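Local coordinates for protein AlyGC (Glaciecola chathamensis, PDB 5GKD) that probably cleaves the polysaccharide alginate by beta-elimination, as a calcium-containing lyase of polysaccharide lyase family 6, at residues L466-L477 against S492-I503. Residues are numbered along the deposited sequence; the frame is centred on the assembly and turned at random.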
loop_
_atom_site.group_PDB
_atom_site.type_symbol
_atom_site.label_atom_id
_atom_site.label_comp_id
_atom_site.label_asym_id
_atom_site.label_seq_id
_atom_site.Cartn_x
_atom_site.Cartn_y
_atom_site.Cartn_z
ATOM N N LEU A 466 -16.770 -7.252 -28.281
ATOM C CA LEU A 466 -15.845 -8.286 -28.726
ATOM C C LEU A 466 -16.581 -9.287 -29.605
ATOM O O LEU A 466 -17.616 -9.837 -29.210
ATOM C CB LEU A 466 -15.212 -9.011 -27.538
ATOM C CG LEU A 466 -14.782 -8.231 -26.299
ATOM C CD1 LEU A 466 -14.224 -9.171 -25.245
ATOM C CD2 LEU A 466 -13.771 -7.173 -26.657
ATOM N N GLN A 467 -16.048 -9.521 -30.798
ATOM C CA GLN A 467 -16.601 -10.551 -31.654
ATOM C C GLN A 467 -16.210 -11.922 -31.114
ATOM O O GLN A 467 -15.341 -12.050 -30.247
ATOM C CB GLN A 467 -16.116 -10.356 -33.085
ATOM C CG GLN A 467 -16.354 -8.944 -33.621
ATOM C CD GLN A 467 -15.428 -8.589 -34.776
ATOM O OE1 GLN A 467 -14.345 -9.159 -34.917
ATOM N NE2 GLN A 467 -15.840 -7.631 -35.597
ATOM N N ALA A 468 -16.875 -12.954 -31.623
ATOM C CA ALA A 468 -16.653 -14.305 -31.127
ATOM C C ALA A 468 -15.212 -14.732 -31.352
ATOM O O ALA A 468 -14.581 -14.344 -32.335
ATOM C CB ALA A 468 -17.605 -15.277 -31.822
ATOM N N GLY A 469 -14.677 -15.510 -30.421
ATOM C CA GLY A 469 -13.339 -16.031 -30.574
ATOM C C GLY A 469 -12.561 -15.955 -29.275
ATOM O O GLY A 469 -13.138 -15.856 -28.194
ATOM N N GLU A 470 -11.237 -15.994 -29.406
ATOM C CA GLU A 470 -10.313 -16.124 -28.286
ATOM C C GLU A 470 -9.487 -14.851 -28.147
ATOM O O GLU A 470 -8.937 -14.354 -29.131
ATOM C CB GLU A 470 -9.393 -17.343 -28.476
ATOM C CG GLU A 470 -10.125 -18.692 -28.375
ATOM C CD GLU A 470 -9.194 -19.911 -28.362
ATOM O OE1 GLU A 470 -8.066 -19.834 -28.885
ATOM O OE2 GLU A 470 -9.592 -20.960 -27.807
ATOM N N TYR A 471 -9.393 -14.329 -26.925
ATOM C CA TYR A 471 -8.611 -13.122 -26.647
ATOM C C TYR A 471 -7.515 -13.483 -25.659
ATOM O O TYR A 471 -7.783 -13.652 -24.467
ATOM C CB TYR A 471 -9.493 -12.009 -26.101
ATOM C CG TYR A 471 -10.517 -11.541 -27.089
ATOM C CD1 TYR A 471 -11.710 -12.233 -27.262
ATOM C CD2 TYR A 471 -10.295 -10.416 -27.859
ATOM C CE1 TYR A 471 -12.649 -11.809 -28.165
ATOM C CE2 TYR A 471 -11.226 -9.988 -28.772
ATOM C CZ TYR A 471 -12.398 -10.684 -28.924
ATOM O OH TYR A 471 -13.334 -10.251 -29.832
ATOM N N TRP A 472 -6.294 -13.613 -26.155
ATOM C CA TRP A 472 -5.152 -13.946 -25.323
ATOM C C TRP A 472 -4.531 -12.648 -24.827
ATOM O O TRP A 472 -4.363 -11.700 -25.598
ATOM C CB TRP A 472 -4.144 -14.791 -26.110
ATOM C CG TRP A 472 -4.691 -16.156 -26.405
ATOM C CD1 TRP A 472 -5.502 -16.502 -27.436
ATOM C CD2 TRP A 472 -4.511 -17.343 -25.618
ATOM N NE1 TRP A 472 -5.835 -17.840 -27.354
ATOM C CE2 TRP A 472 -5.237 -18.376 -26.248
ATOM C CE3 TRP A 472 -3.802 -17.632 -24.448
ATOM C CZ2 TRP A 472 -5.272 -19.674 -25.750
ATOM C CZ3 TRP A 472 -3.831 -18.917 -23.958
ATOM C CH2 TRP A 472 -4.563 -19.927 -24.608
ATOM N N VAL A 473 -4.217 -12.591 -23.539
ATOM C CA VAL A 473 -3.861 -11.333 -22.894
ATOM C C VAL A 473 -2.507 -11.515 -22.230
ATOM O O VAL A 473 -2.417 -12.050 -21.120
ATOM C CB VAL A 473 -4.924 -10.879 -21.890
ATOM C CG1 VAL A 473 -4.500 -9.591 -21.237
ATOM C CG2 VAL A 473 -6.249 -10.687 -22.603
ATOM N N SER A 474 -1.452 -11.076 -22.910
ATOM C CA SER A 474 -0.088 -11.168 -22.422
ATOM C C SER A 474 0.358 -9.932 -21.656
ATOM O O SER A 474 1.458 -9.933 -21.099
ATOM C CB SER A 474 0.872 -11.395 -23.597
ATOM O OG SER A 474 0.581 -10.496 -24.649
ATOM N N LYS A 475 -0.456 -8.886 -21.620
ATOM C CA LYS A 475 -0.101 -7.646 -20.948
ATOM C C LYS A 475 -1.280 -7.185 -20.110
ATOM O O LYS A 475 -2.429 -7.259 -20.554
ATOM C CB LYS A 475 0.291 -6.565 -21.956
ATOM C CG LYS A 475 1.590 -6.885 -22.671
ATOM C CD LYS A 475 2.034 -5.781 -23.624
ATOM C CE LYS A 475 1.112 -5.679 -24.841
ATOM N NZ LYS A 475 1.620 -4.708 -25.870
ATOM N N ILE A 476 -0.986 -6.716 -18.895
ATOM C CA ILE A 476 -2.036 -6.265 -17.992
ATOM C C ILE A 476 -2.893 -5.207 -18.675
ATOM O O ILE A 476 -2.382 -4.305 -19.351
ATOM C CB ILE A 476 -1.418 -5.748 -16.687
ATOM C CG1 ILE A 476 -0.841 -6.916 -15.887
ATOM C CG2 ILE A 476 -2.445 -5.022 -15.855
ATOM C CD1 ILE A 476 -0.167 -6.477 -14.610
ATOM N N LEU A 477 -4.207 -5.342 -18.536
ATOM C CA LEU A 477 -5.162 -4.376 -19.070
ATOM C C LEU A 477 -5.410 -3.336 -17.988
ATOM O O LEU A 477 -6.209 -3.560 -17.078
ATOM C CB LEU A 477 -6.458 -5.070 -19.464
ATOM C CG LEU A 477 -6.592 -5.895 -20.744
ATOM C CD1 LEU A 477 -5.283 -6.113 -21.442
ATOM C CD2 LEU A 477 -7.278 -7.212 -20.441
ATOM N N SER A 492 -19.474 -16.231 -26.193
ATOM C CA SER A 492 -18.726 -16.482 -27.402
ATOM C C SER A 492 -17.399 -15.752 -27.444
ATOM O O SER A 492 -16.647 -15.982 -28.338
ATOM C CB SER A 492 -19.538 -16.194 -28.644
ATOM O OG SER A 492 -19.789 -14.835 -28.757
ATOM N N ALA A 493 -17.117 -14.880 -26.485
ATOM C CA ALA A 493 -15.827 -14.194 -26.438
ATOM C C ALA A 493 -15.125 -14.729 -25.233
ATOM O O ALA A 493 -15.553 -14.521 -24.156
ATOM C CB ALA A 493 -15.974 -12.708 -26.341
ATOM N N VAL A 494 -14.041 -15.425 -25.464
ATOM C CA VAL A 494 -13.255 -16.065 -24.447
ATOM C C VAL A 494 -11.983 -15.302 -24.203
ATOM O O VAL A 494 -11.259 -15.064 -25.095
ATOM C CB VAL A 494 -12.945 -17.513 -24.860
ATOM C CG1 VAL A 494 -12.292 -18.275 -23.744
ATOM C CG2 VAL A 494 -14.214 -18.218 -25.264
ATOM N N ILE A 495 -11.735 -14.919 -22.967
ATOM C CA ILE A 495 -10.556 -14.138 -22.603
ATOM C C ILE A 495 -9.624 -15.032 -21.797
ATOM O O ILE A 495 -10.031 -15.616 -20.786
ATOM C CB ILE A 495 -10.937 -12.868 -21.824
ATOM C CG1 ILE A 495 -11.782 -11.947 -22.710
ATOM C CG2 ILE A 495 -9.681 -12.146 -21.340
ATOM C CD1 ILE A 495 -12.765 -11.042 -21.941
ATOM N N PHE A 496 -8.380 -15.155 -22.254
ATOM C CA PHE A 496 -7.382 -15.999 -21.602
ATOM C C PHE A 496 -6.300 -15.122 -20.997
ATOM O O PHE A 496 -5.389 -14.688 -21.717
ATOM C CB PHE A 496 -6.752 -16.979 -22.593
ATOM C CG PHE A 496 -7.662 -18.062 -23.069
ATOM C CD1 PHE A 496 -7.989 -19.126 -22.252
ATOM C CD2 PHE A 496 -8.160 -18.042 -24.352
ATOM C CE1 PHE A 496 -8.808 -20.132 -22.705
ATOM C CE2 PHE A 496 -8.982 -19.056 -24.808
ATOM C CZ PHE A 496 -9.304 -20.094 -23.984
ATOM N N PRO A 497 -6.325 -14.854 -19.694
ATOM C CA PRO A 497 -5.185 -14.187 -19.066
ATOM C C PRO A 497 -3.945 -15.072 -19.062
ATOM O O PRO A 497 -4.011 -16.280 -18.816
ATOM C CB PRO A 497 -5.682 -13.921 -17.642
ATOM C CG PRO A 497 -6.702 -14.999 -17.411
ATOM C CD PRO A 497 -7.383 -15.176 -18.720
ATOM N N GLN A 498 -2.807 -14.455 -19.332
ATOM C CA GLN A 498 -1.525 -15.118 -19.204
ATOM C C GLN A 498 -0.628 -14.458 -18.171
ATOM O O GLN A 498 0.487 -14.943 -17.950
ATOM C CB GLN A 498 -0.807 -15.167 -20.559
ATOM C CG GLN A 498 -1.562 -15.953 -21.624
ATOM C CD GLN A 498 -0.932 -15.828 -23.001
ATOM O OE1 GLN A 498 -1.206 -14.884 -23.733
ATOM N NE2 GLN A 498 -0.083 -16.784 -23.356
ATOM N N ARG A 499 -1.073 -13.366 -17.546
ATOM C CA ARG A 499 -0.327 -12.673 -16.498
ATOM C C ARG A 499 -1.020 -12.847 -15.147
ATOM O O ARG A 499 -2.150 -13.332 -15.054
ATOM C CB ARG A 499 -0.176 -11.176 -16.820
ATOM C CG ARG A 499 0.494 -10.859 -18.161
ATOM C CD ARG A 499 2.028 -10.828 -18.081
ATOM N NE ARG A 499 2.623 -12.159 -17.998
ATOM C CZ ARG A 499 2.853 -12.949 -19.053
ATOM N NH1 ARG A 499 2.536 -12.539 -20.279
ATOM N NH2 ARG A 499 3.393 -14.156 -18.886
ATOM N N SER A 500 -0.317 -12.435 -14.090
ATOM C CA SER A 500 -0.851 -12.532 -12.734
ATOM C C SER A 500 -2.128 -11.721 -12.561
ATOM O O SER A 500 -2.966 -12.049 -11.718
ATOM C CB SER A 500 0.193 -12.062 -11.730
ATOM O OG SER A 500 1.112 -13.097 -11.474
ATOM N N THR A 501 -2.286 -10.666 -13.336
ATOM C CA THR A 501 -3.495 -9.867 -13.327
ATOM C C THR A 501 -4.024 -9.784 -14.744
ATOM O O THR A 501 -3.249 -9.662 -15.695
ATOM C CB THR A 501 -3.236 -8.448 -12.787
ATOM O OG1 THR A 501 -2.840 -8.527 -11.416
ATOM C CG2 THR A 501 -4.488 -7.595 -12.903
ATOM N N LEU A 502 -5.343 -9.892 -14.874
ATOM C CA LEU A 502 -6.007 -9.612 -16.136
ATOM C C LEU A 502 -6.310 -8.126 -16.284
ATOM O O LEU A 502 -5.917 -7.499 -17.268
ATOM C CB LEU A 502 -7.297 -10.424 -16.233
ATOM C CG LEU A 502 -8.066 -10.184 -17.521
ATOM C CD1 LEU A 502 -7.198 -10.576 -18.700
ATOM C CD2 LEU A 502 -9.376 -10.943 -17.510
ATOM N N ILE A 503 -7.011 -7.547 -15.310
ATOM C CA ILE A 503 -7.466 -6.161 -15.375
ATOM C C ILE A 503 -7.085 -5.432 -14.093
ATOM O O ILE A 503 -7.390 -5.899 -12.988
ATOM C CB ILE A 503 -8.986 -6.061 -15.600
ATOM C CG1 ILE A 503 -9.365 -6.673 -16.940
ATOM C CG2 ILE A 503 -9.428 -4.606 -15.545
ATOM C CD1 ILE A 503 -10.851 -6.742 -17.162
HETATM O O HOH W 1 -19.228 -12.288 -29.144
HETATM O O HOH W 2 -3.504 -11.449 -18.172
#
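Strands 469-473 and 493-497 run parallel with axes that approach to 4.6 Å, and six backbone hydrogen bonds alternate across them, from G469 N to S492 O through to Q498 N on V473 O. On the face of E470 and V494, F496 slides beneath the indole of W472 in an offset stack, planes 20° apart and the F496 ring centroid 4.3 Å from that of the six-membered indole ring. F496 CB sits over that indole ring, 3.7 Å from its centroid, in a CH-pi contact. W472 CG lies anti to its own carbonyl carbon (chi1 -69°), which puts the six-membered ring over the F496 side chain, while the Q498 amide meets its edge near CE3, steeply inclined to it. Replacing W472 by an alanine is likely to strip the cover from this face of the F496 ring and leave the Q498 amide freer to turn. Side-chain stacking in register between successive coils, here aromatic on aromatic, is a hallmark of the parallel beta-helix; this is an early stage of the C-terminal one, with strand 517-519 forming the next rung and D519 lying against F496. The opposite face turns inward: Y471 CE1 meets A493 CB at 3.9 Å, the V473 methyls pack on I495 CG2 and L502 CD1, and helix 450-457 covers L466 and L477. Y471 OH donates to Q467 O at 2.7 Å, with a second, weak bond to V444 O. Past V473 the register shifts by two residues, and the bent R499 chain lets NH1 donate a hydrogen bond to S474 O (2.9 Å), which lies in the guanidinium plane. Parallel pairing resumes at L477 and I503, where L477 N donates to L502 O at 3.0 Å.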